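PDB 7M5H: nucleoside 2-deoxyribosyltransferase from Enterococcus faecalis, which is a Rossmann-fold protein that probably acts on the N-glycosidic bond of deoxyribonucleosides or deoxyribonucleotides, possibly as a 5-hydroxymethyl-dUMP N-hydrolase. Local coordinates for residues Asn66-Asp71 with Ile90-Ala95; Ala23-Gln28 with Glu151-Glu156; Leu73-Asp78 with Ala84-Glu89. All blocks are in the same frame, centred on the assembly; numbering follows the deposited sequence. Where two conformers were deposited one is given.

How the contacts relate
From the N terminus, the chain first enters contact 2 at Ala23-Gln28 and closes that loop only at Glu151-Glu156, near the C terminus. Contact 1 lies wholly within it, running from Asn66-Asp71 to Ile90-Ala95, and contact 3, Leu73-Asp78 with Ala84-Glu89, is nested inside contact 1 in turn. Contacts 1 and 3 share helix 84-96 and touch directly, Val67 CG1 lying 3.9 Å from Leu73 CD1. Strand 72-76 lies between two layers: Ala75 turns to helix 84-96, while Val74 and Leu76 meet Leu153 and Leu25 of contact 2. Contacts 1 and 2 pair helices on the two layers, and contact 3 ties helix 84-96 to the sheet between them.

Contact 1 of 3, residues Asn66-Asp71 with Ile90-Ala95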
loop_
_atom_site.group_PDB
_atom_site.type_symbol
_atom_site.label_atom_id
_atom_site.label_comp_id
_atom_site.label_asym_id
_atom_site.label_seq_id
_atom_site.Cartn_x
_atom_site.Cartn_y
_atom_site.Cartn_z
ATOM N N ASN B 66 23.576 -7.846 7.173
ATOM C CA ASN B 66 23.508 -6.936 8.309
ATOM C C ASN B 66 22.431 -7.354 9.302
ATOM O O ASN B 66 22.603 -7.171 10.512
ATOM C CB ASN B 66 23.260 -5.508 7.825
ATOM C CG ASN B 66 24.348 -5.014 6.892
ATOM O OD1 ASN B 66 24.066 -4.462 5.828
ATOM N ND2 ASN B 66 25.600 -5.210 7.286
ATOM N N VAL B 67 21.317 -7.904 8.813
ATOM C CA VAL B 67 20.267 -8.381 9.711
ATOM C C VAL B 67 20.788 -9.524 10.574
ATOM O O VAL B 67 20.647 -9.513 11.802
ATOM C CB VAL B 67 19.023 -8.803 8.909
ATOM C CG1 VAL B 67 18.016 -9.496 9.817
ATOM C CG2 VAL B 67 18.389 -7.599 8.227
ATOM N N LEU B 68 21.411 -10.522 9.942
ATOM C CA LEU B 68 21.860 -11.709 10.663
ATOM C C LEU B 68 22.998 -11.416 11.631
ATOM O O LEU B 68 23.170 -12.158 12.603
ATOM C CB LEU B 68 22.291 -12.792 9.673
ATOM C CG LEU B 68 21.215 -13.311 8.717
ATOM C CD1 LEU B 68 21.738 -14.485 7.901
ATOM C CD2 LEU B 68 19.962 -13.699 9.481
ATOM N N ALA B 69 23.777 -10.362 11.392
ATOM C CA ALA B 69 24.873 -10.008 12.284
ATOM C C ALA B 69 24.421 -9.198 13.491
ATOM O O ALA B 69 25.260 -8.832 14.322
ATOM C CB ALA B 69 25.942 -9.227 11.513
ATOM N N SER B 70 23.129 -8.921 13.619
ATOM C CA SER B 70 22.616 -8.083 14.691
ATOM C C SER B 70 22.130 -8.934 15.858
ATOM O O SER B 70 21.761 -10.100 15.694
ATOM C CB SER B 70 21.477 -7.194 14.189
ATOM O OG SER B 70 20.360 -7.971 13.791
ATOM N N ASP B 71 22.143 -8.332 17.046
ATOM C CA ASP B 71 21.600 -8.965 18.241
ATOM C C ASP B 71 20.151 -8.578 18.490
ATOM O O ASP B 71 19.440 -9.301 19.194
ATOM C CB ASP B 71 22.438 -8.590 19.467
ATOM C CG ASP B 71 23.895 -8.977 19.321
ATOM O OD1 ASP B 71 24.170 -10.157 19.017
ATOM O OD2 ASP B 71 24.763 -8.098 19.502
ATOM N N ILE B 90 11.601 -8.942 9.127
ATOM C CA ILE B 90 11.035 -9.470 10.367
ATOM C C ILE B 90 10.922 -10.987 10.291
ATOM O O ILE B 90 11.232 -11.697 11.256
ATOM C CB ILE B 90 9.674 -8.810 10.656
ATOM C CG1 ILE B 90 9.865 -7.346 11.061
ATOM C CG2 ILE B 90 8.914 -9.575 11.735
ATOM C CD1 ILE B 90 8.568 -6.575 11.185
ATOM N N GLY B 91 10.485 -11.507 9.142
ATOM C CA GLY B 91 10.392 -12.950 8.983
ATOM C C GLY B 91 11.744 -13.634 9.067
ATOM O O GLY B 91 11.865 -14.723 9.633
ATOM N N VAL B 92 12.778 -13.006 8.503
ATOM C CA VAL B 92 14.128 -13.549 8.622
ATOM C C VAL B 92 14.577 -13.536 10.077
ATOM O O VAL B 92 15.151 -14.512 10.576
ATOM C CB VAL B 92 15.107 -12.766 7.726
ATOM C CG1 VAL B 92 16.540 -13.194 8.005
ATOM C CG2 VAL B 92 14.766 -12.966 6.257
ATOM N N ALA B 93 14.316 -12.431 10.780
ATOM C CA ALA B 93 14.759 -12.306 12.163
ATOM C C ALA B 93 14.080 -13.331 13.061
ATOM O O ALA B 93 14.725 -13.925 13.933
ATOM C CB ALA B 93 14.494 -10.889 12.673
ATOM N N TYR B 94 12.778 -13.552 12.866
ATOM C CA TYR B 94 12.067 -14.522 13.694
ATOM C C TYR B 94 12.620 -15.926 13.488
ATOM O O TYR B 94 12.900 -16.644 14.455
ATOM C CB TYR B 94 10.568 -14.490 13.393
ATOM C CG TYR B 94 9.825 -15.627 14.060
ATOM C CD1 TYR B 94 9.481 -15.562 15.403
ATOM C CD2 TYR B 94 9.490 -16.778 13.352
ATOM C CE1 TYR B 94 8.815 -16.604 16.022
ATOM C CE2 TYR B 94 8.826 -17.825 13.964
ATOM C CZ TYR B 94 8.491 -17.731 15.299
ATOM O OH TYR B 94 7.828 -18.769 15.915
ATOM N N ALA B 95 12.780 -16.336 12.228
ATOM C CA ALA B 95 13.238 -17.691 11.944
ATOM C C ALA B 95 14.653 -17.928 12.456
ATOM O O ALA B 95 15.008 -19.062 12.793
ATOM C CB ALA B 95 13.157 -17.968 10.444
#
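No ring or amide enters the place where Val67 and Leu68 meet Val92; the contact is made by methyl groups. The one ring in these segments, that of Tyr94, belongs to another surface, packing on Leu139 and Leu142 and on Leu61 of the second subunit. Val92 CG1 does the work on its side. Val92 CG1 lies 3.8 Å from Leu68 CD2 and more loosely, at 4.4 Å, from Val67 CG1. With CG1 anti to the backbone N (chi1 172°), Val92 sends this branch across to the other helix, where the Leu68 side chain meets it at about a right angle. The contact joins the last turn of helix 56-68 to helix 84-96, neighbours on one side of the parallel sheet in this Rossmann-like fold. Val67 is buried and also packs on Tyr8 of strand 5-10 and on Glu89, whereas Leu68 lies at the exposed border, with a bound glycerol, probably from the crystallisation liquor, about 4 Å from its side chain. Just beyond, the chain leaves the helix through a turn in which Ser70 N donates to Val67 O at 3.1 Å. Val92 also packs on Gly91 of the second subunit.

Contact 2 of 3, residues Ala23-Gln28 with Glu151-Glu156; sequences AYLVEQ and EDLLEE
Leu153 and Leu154 meet Leu25 and Gln28 from a helix whose shortest backbone bond within 151-156 is Glu156 N to Asp152 O, 2.9 Å. The partners are helices 16-30 and 150-159, which pack side by side on one layer of the Rossmann-like sheet: the first is the crossover between strands 5-10 and 36-39, the second follows the last strand, 144-147. The contact between them is apolar on the sheet side and mixed further out.

On the inner side, Leu25 CD1 and Leu153 CD2 are 4.1 Å apart, the two side chains crossing at a slant. Both leucines are buried and both also rest on Leu103 of strand 100-103, and Leu153 reaches Val101 and Val147 besides, so this pair seats the helices on the sheet as well as on each other.

The outer half is built by Gln28 and Leu154, whose side chains cross at about a right angle. Leu154 keeps CG anti to its carbonyl carbon (chi1 -58°), and its two methyls divide the glutamine between them. Leu154 CD2 packs against the root of the residue, 4.0 Å from Gln28 CB and 3.8 Å from Gln28 O, while Leu154 CD1 meets the far end. Leu154 also packs on Leu32, just after helix 16-30.

Tyr24 OH hydrogen-bonds Glu150 OE1 at the start of helix 150-159, a polar link between the two helices beside the contact; Arg20 of the third subunit makes a cation-pi contact with the Tyr24 ring. Gln28 extends beyond CG, so that the amide spans from ring to leucine: Gln28 OE1 stands 2.9 Å above the plane of the Tyr24 ring, toward its rim, and Gln28 NE2 lies 3.6 Å from Leu154 CD1.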
loop_
_atom_site.group_PDB
_atom_site.type_symbol
_atom_site.label_atom_id
_atom_site.label_comp_id
_atom_site.label_asym_id
_atom_site.label_seq_id
_atom_site.Cartn_x
_atom_site.Cartn_y
_atom_site.Cartn_z
ATOM N N ALA B 23 16.932 9.164 11.019
ATOM C CA ALA B 23 18.086 9.819 11.625
ATOM C C ALA B 23 17.733 10.425 12.977
ATOM O O ALA B 23 18.557 10.427 13.898
ATOM C CB ALA B 23 18.634 10.891 10.682
ATOM N N TYR B 24 16.510 10.943 13.113
ATOM C CA TYR B 24 16.089 11.536 14.379
ATOM C C TYR B 24 15.932 10.476 15.464
ATOM O O TYR B 24 16.255 10.726 16.632
ATOM C CB TYR B 24 14.789 12.314 14.173
ATOM C CG TYR B 24 13.927 12.458 15.407
ATOM C CD1 TYR B 24 14.248 13.372 16.404
ATOM C CD2 TYR B 24 12.777 11.695 15.565
ATOM C CE1 TYR B 24 13.454 13.509 17.530
ATOM C CE2 TYR B 24 11.979 11.825 16.684
ATOM C CZ TYR B 24 12.320 12.734 17.662
ATOM O OH TYR B 24 11.526 12.863 18.778
ATOM N N LEU B 25 15.448 9.287 15.101
ATOM C CA LEU B 25 15.303 8.215 16.081
ATOM C C LEU B 25 16.644 7.576 16.419
ATOM O O LEU B 25 16.936 7.327 17.594
ATOM C CB LEU B 25 14.335 7.150 15.567
ATOM C CG LEU B 25 12.872 7.249 15.994
ATOM C CD1 LEU B 25 12.138 5.979 15.598
ATOM C CD2 LEU B 25 12.761 7.490 17.489
ATOM N N VAL B 26 17.465 7.301 15.402
ATOM C CA VAL B 26 18.733 6.606 15.622
ATOM C C VAL B 26 19.639 7.416 16.542
ATOM O O VAL B 26 20.354 6.855 17.384
ATOM C CB VAL B 26 19.406 6.298 14.272
ATOM C CG1 VAL B 26 20.878 5.973 14.460
ATOM C CG2 VAL B 26 18.695 5.142 13.584
ATOM N N GLU B 27 19.613 8.744 16.412
ATOM C CA GLU B 27 20.403 9.589 17.304
ATOM C C GLU B 27 19.993 9.391 18.759
ATOM O O GLU B 27 20.850 9.287 19.643
ATOM C CB GLU B 27 20.263 11.057 16.898
ATOM C CG GLU B 27 20.726 12.051 17.956
ATOM C CD GLU B 27 22.212 11.956 18.257
ATOM O OE1 GLU B 27 22.968 11.439 17.406
ATOM O OE2 GLU B 27 22.625 12.401 19.348
ATOM N N GLN B 28 18.686 9.329 19.025
ATOM C CA GLN B 28 18.221 9.094 20.389
ATOM C C GLN B 28 18.615 7.706 20.880
ATOM O O GLN B 28 18.970 7.535 22.053
ATOM C CB GLN B 28 16.706 9.272 20.469
ATOM C CG GLN B 28 16.225 10.695 20.264
ATOM C CD GLN B 28 14.715 10.801 20.322
ATOM O OE1 GLN B 28 14.054 10.956 19.296
ATOM N NE2 GLN B 28 14.158 10.713 21.526
ATOM N N GLU B 151 9.205 7.057 23.459
ATOM C CA GLU B 151 9.627 6.864 24.842
ATOM C C GLU B 151 9.677 5.384 25.195
ATOM O O GLU B 151 10.665 4.900 25.760
ATOM C CB GLU B 151 8.682 7.609 25.785
ATOM C CG GLU B 151 8.779 7.173 27.237
ATOM C CD GLU B 151 7.654 7.731 28.085
ATOM O OE1 GLU B 151 7.071 8.763 27.689
ATOM O OE2 GLU B 151 7.345 7.135 29.139
ATOM N N ASP B 152 8.618 4.641 24.863
ATOM C CA ASP B 152 8.600 3.216 25.178
ATOM C C ASP B 152 9.602 2.441 24.333
ATOM O O ASP B 152 10.105 1.401 24.773
ATOM C CB ASP B 152 7.191 2.651 24.992
ATOM C CG ASP B 152 6.170 3.330 25.883
ATOM O OD1 ASP B 152 6.572 3.917 26.909
ATOM O OD2 ASP B 152 4.965 3.274 25.560
ATOM N N LEU B 153 9.903 2.924 23.126
ATOM C CA LEU B 153 10.913 2.270 22.300
ATOM C C LEU B 153 12.289 2.359 22.950
ATOM O O LEU B 153 12.997 1.353 23.074
ATOM C CB LEU B 153 10.936 2.894 20.905
ATOM C CG LEU B 153 12.046 2.400 19.974
ATOM C CD1 LEU B 153 11.864 0.923 19.658
ATOM C CD2 LEU B 153 12.091 3.227 18.698
ATOM N N LEU B 154 12.682 3.562 23.373
ATOM C CA LEU B 154 13.976 3.735 24.026
ATOM C C LEU B 154 14.029 2.983 25.349
ATOM O O LEU B 154 15.058 2.389 25.693
ATOM C CB LEU B 154 14.256 5.221 24.242
ATOM C CG LEU B 154 14.265 6.105 22.992
ATOM C CD1 LEU B 154 14.176 7.571 23.380
ATOM C CD2 LEU B 154 15.512 5.848 22.160
ATOM N N GLU B 155 12.928 2.998 26.104
ATOM C CA GLU B 155 12.890 2.279 27.373
ATOM C C GLU B 155 13.042 0.778 27.160
ATOM O O GLU B 155 13.745 0.103 27.921
ATOM C CB GLU B 155 11.588 2.591 28.111
ATOM C CG GLU B 155 11.447 1.882 29.445
ATOM C CD GLU B 155 12.469 2.349 30.462
ATOM O OE1 GLU B 155 12.661 3.576 30.593
ATOM O OE2 GLU B 155 13.085 1.488 31.126
ATOM N N GLU B 156 12.395 0.238 26.124
ATOM C CA GLU B 156 12.506 -1.188 25.841
ATOM C C GLU B 156 13.911 -1.555 25.379
ATOM O O GLU B 156 14.426 -2.625 25.728
ATOM C CB GLU B 156 11.472 -1.594 24.790
ATOM C CG GLU B 156 11.516 -3.063 24.403
ATOM C CD GLU B 156 11.098 -3.979 25.537
ATOM O OE1 GLU B 156 10.311 -3.538 26.402
ATOM O OE2 GLU B 156 11.558 -5.140 25.565
#

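Contact 3 of 3, residues Leu73-Asp78 with Ala84-Glu89; sequences LVALLD and AGVASE
Val86 packs closely against the strand, while Glu89, one helical turn further on, meets it only loosely. Val86 CG1 sits 4.1 Å from Ala75 CB and 4.0 Å from Leu76 O, so a single methyl covers both a small side chain and the backbone oxygen after it. That branch lies anti to the backbone N (chi1 174°), which directs it at the strand. At the other end the nearest pair is Leu73 CD1 and Glu89 O, 4.4 Å apart, a contact with the helix backbone and not with the carboxylate. The acid group turns elsewhere: OE2 hydrogen-bonds Tyr8 OH, and OE1 bonds a glycerol that probably came from the crystallisation liquor but may mark a pocket. The loose end thus lies beside the glycerol, although every touching residue is buried.

The helix begins close by, with Val86 N bonded to Asp83 OD2. The short axes of strand 73-76 and helix 84-89 approach to 9.1 Å and run at 149°, the return leg expected of the beta-alpha-beta crossover from strand 72-76 through helix 84-96 to strand 100-103. Strand 72-76 lies between strands 5-10 and 100-103; Leu73 also packs on Val100 of strand 100-103, Glu89 on Asp63 of helix 56-68, and Ala87 and Ser88 join helix 84-96 to the second subunit.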
loop_
_atom_site.group_PDB
_atom_site.type_symbol
_atom_site.label_atom_id
_atom_site.label_comp_id
_atom_site.label_asym_id
_atom_site.label_seq_id
_atom_site.Cartn_x
_atom_site.Cartn_y
_atom_site.Cartn_z
ATOM N N LEU B 73 16.710 -6.327 16.446
ATOM C CA LEU B 73 16.186 -5.647 15.270
ATOM C C LEU B 73 15.113 -4.662 15.711
ATOM O O LEU B 73 14.136 -5.051 16.358
ATOM C CB LEU B 73 15.624 -6.652 14.263
ATOM C CG LEU B 73 15.216 -6.117 12.890
ATOM C CD1 LEU B 73 15.852 -6.949 11.789
ATOM C CD2 LEU B 73 13.703 -6.108 12.741
ATOM N N VAL B 74 15.308 -3.388 15.381
ATOM C CA VAL B 74 14.307 -2.353 15.603
ATOM C C VAL B 74 13.598 -2.108 14.279
ATOM O O VAL B 74 14.243 -1.819 13.265
ATOM C CB VAL B 74 14.941 -1.061 16.145
ATOM C CG1 VAL B 74 13.899 0.043 16.238
ATOM C CG2 VAL B 74 15.571 -1.315 17.506
ATOM N N ALA B 75 12.272 -2.232 14.280
ATOM C CA ALA B 75 11.477 -2.163 13.062
ATOM C C ALA B 75 10.427 -1.068 13.171
ATOM O O ALA B 75 9.748 -0.941 14.194
ATOM C CB ALA B 75 10.800 -3.505 12.771
ATOM N N LEU B 76 10.297 -0.280 12.108
ATOM C CA LEU B 76 9.275 0.752 12.012
ATOM C C LEU B 76 8.139 0.222 11.145
ATOM O O LEU B 76 8.350 -0.115 9.976
ATOM C CB LEU B 76 9.856 2.042 11.429
ATOM C CG LEU B 76 10.397 3.075 12.426
ATOM C CD1 LEU B 76 11.275 2.435 13.494
ATOM C CD2 LEU B 76 11.163 4.170 11.700
ATOM N N LEU B 77 6.939 0.144 11.721
ATOM C CA LEU B 77 5.795 -0.469 11.057
ATOM C C LEU B 77 4.849 0.536 10.413
ATOM O O LEU B 77 3.925 0.123 9.704
ATOM C CB LEU B 77 5.003 -1.329 12.052
ATOM C CG LEU B 77 5.760 -2.394 12.847
ATOM C CD1 LEU B 77 4.794 -3.195 13.708
ATOM C CD2 LEU B 77 6.548 -3.312 11.924
ATOM N N ASP B 78 5.051 1.833 10.633
ATOM C CA ASP B 78 4.099 2.833 10.176
ATOM C C ASP B 78 4.078 2.919 8.649
ATOM O O ASP B 78 4.949 2.396 7.947
ATOM C CB ASP B 78 4.426 4.195 10.785
ATOM C CG ASP B 78 3.882 4.345 12.193
ATOM O OD1 ASP B 78 2.655 4.200 12.374
ATOM O OD2 ASP B 78 4.681 4.592 13.120
ATOM N N ALA B 84 7.248 -3.719 2.721
ATOM C CA ALA B 84 7.434 -5.116 2.340
ATOM C C ALA B 84 8.827 -5.614 2.703
ATOM O O ALA B 84 8.990 -6.761 3.137
ATOM C CB ALA B 84 7.174 -5.293 0.844
ATOM N N GLY B 85 9.845 -4.771 2.528
ATOM C CA GLY B 85 11.184 -5.158 2.939
ATOM C C GLY B 85 11.292 -5.362 4.438
ATOM O O GLY B 85 11.920 -6.319 4.902
ATOM N N VAL B 86 10.676 -4.469 5.216
ATOM C CA VAL B 86 10.671 -4.615 6.670
ATOM C C VAL B 86 9.954 -5.894 7.076
ATOM O O VAL B 86 10.416 -6.631 7.956
ATOM C CB VAL B 86 10.030 -3.377 7.328
ATOM C CG1 VAL B 86 9.875 -3.585 8.828
ATOM C CG2 VAL B 86 10.858 -2.143 7.038
ATOM N N ALA B 87 8.813 -6.179 6.441
ATOM C CA ALA B 87 8.073 -7.396 6.757
ATOM C C ALA B 87 8.909 -8.639 6.477
ATOM O O ALA B 87 8.900 -9.591 7.266
ATOM C CB ALA B 87 6.767 -7.434 5.965
ATOM N N SER B 88 9.646 -8.644 5.363
ATOM C CA SER B 88 10.515 -9.778 5.060
ATOM C C SER B 88 11.663 -9.876 6.056
ATOM O O SER B 88 12.024 -10.977 6.488
ATOM C CB SER B 88 11.051 -9.666 3.632
ATOM O OG SER B 88 10.017 -9.855 2.683
ATOM N N GLU B 89 12.251 -8.736 6.428
ATOM C CA GLU B 89 13.332 -8.746 7.410
ATOM C C GLU B 89 12.851 -9.241 8.767
ATOM O O GLU B 89 13.610 -9.892 9.494
ATOM C CB GLU B 89 13.942 -7.349 7.535
ATOM C CG GLU B 89 14.817 -6.950 6.355
ATOM C CD GLU B 89 15.244 -5.494 6.402
ATOM O OE1 GLU B 89 14.523 -4.678 7.013
ATOM O OE2 GLU B 89 16.304 -5.167 5.827
#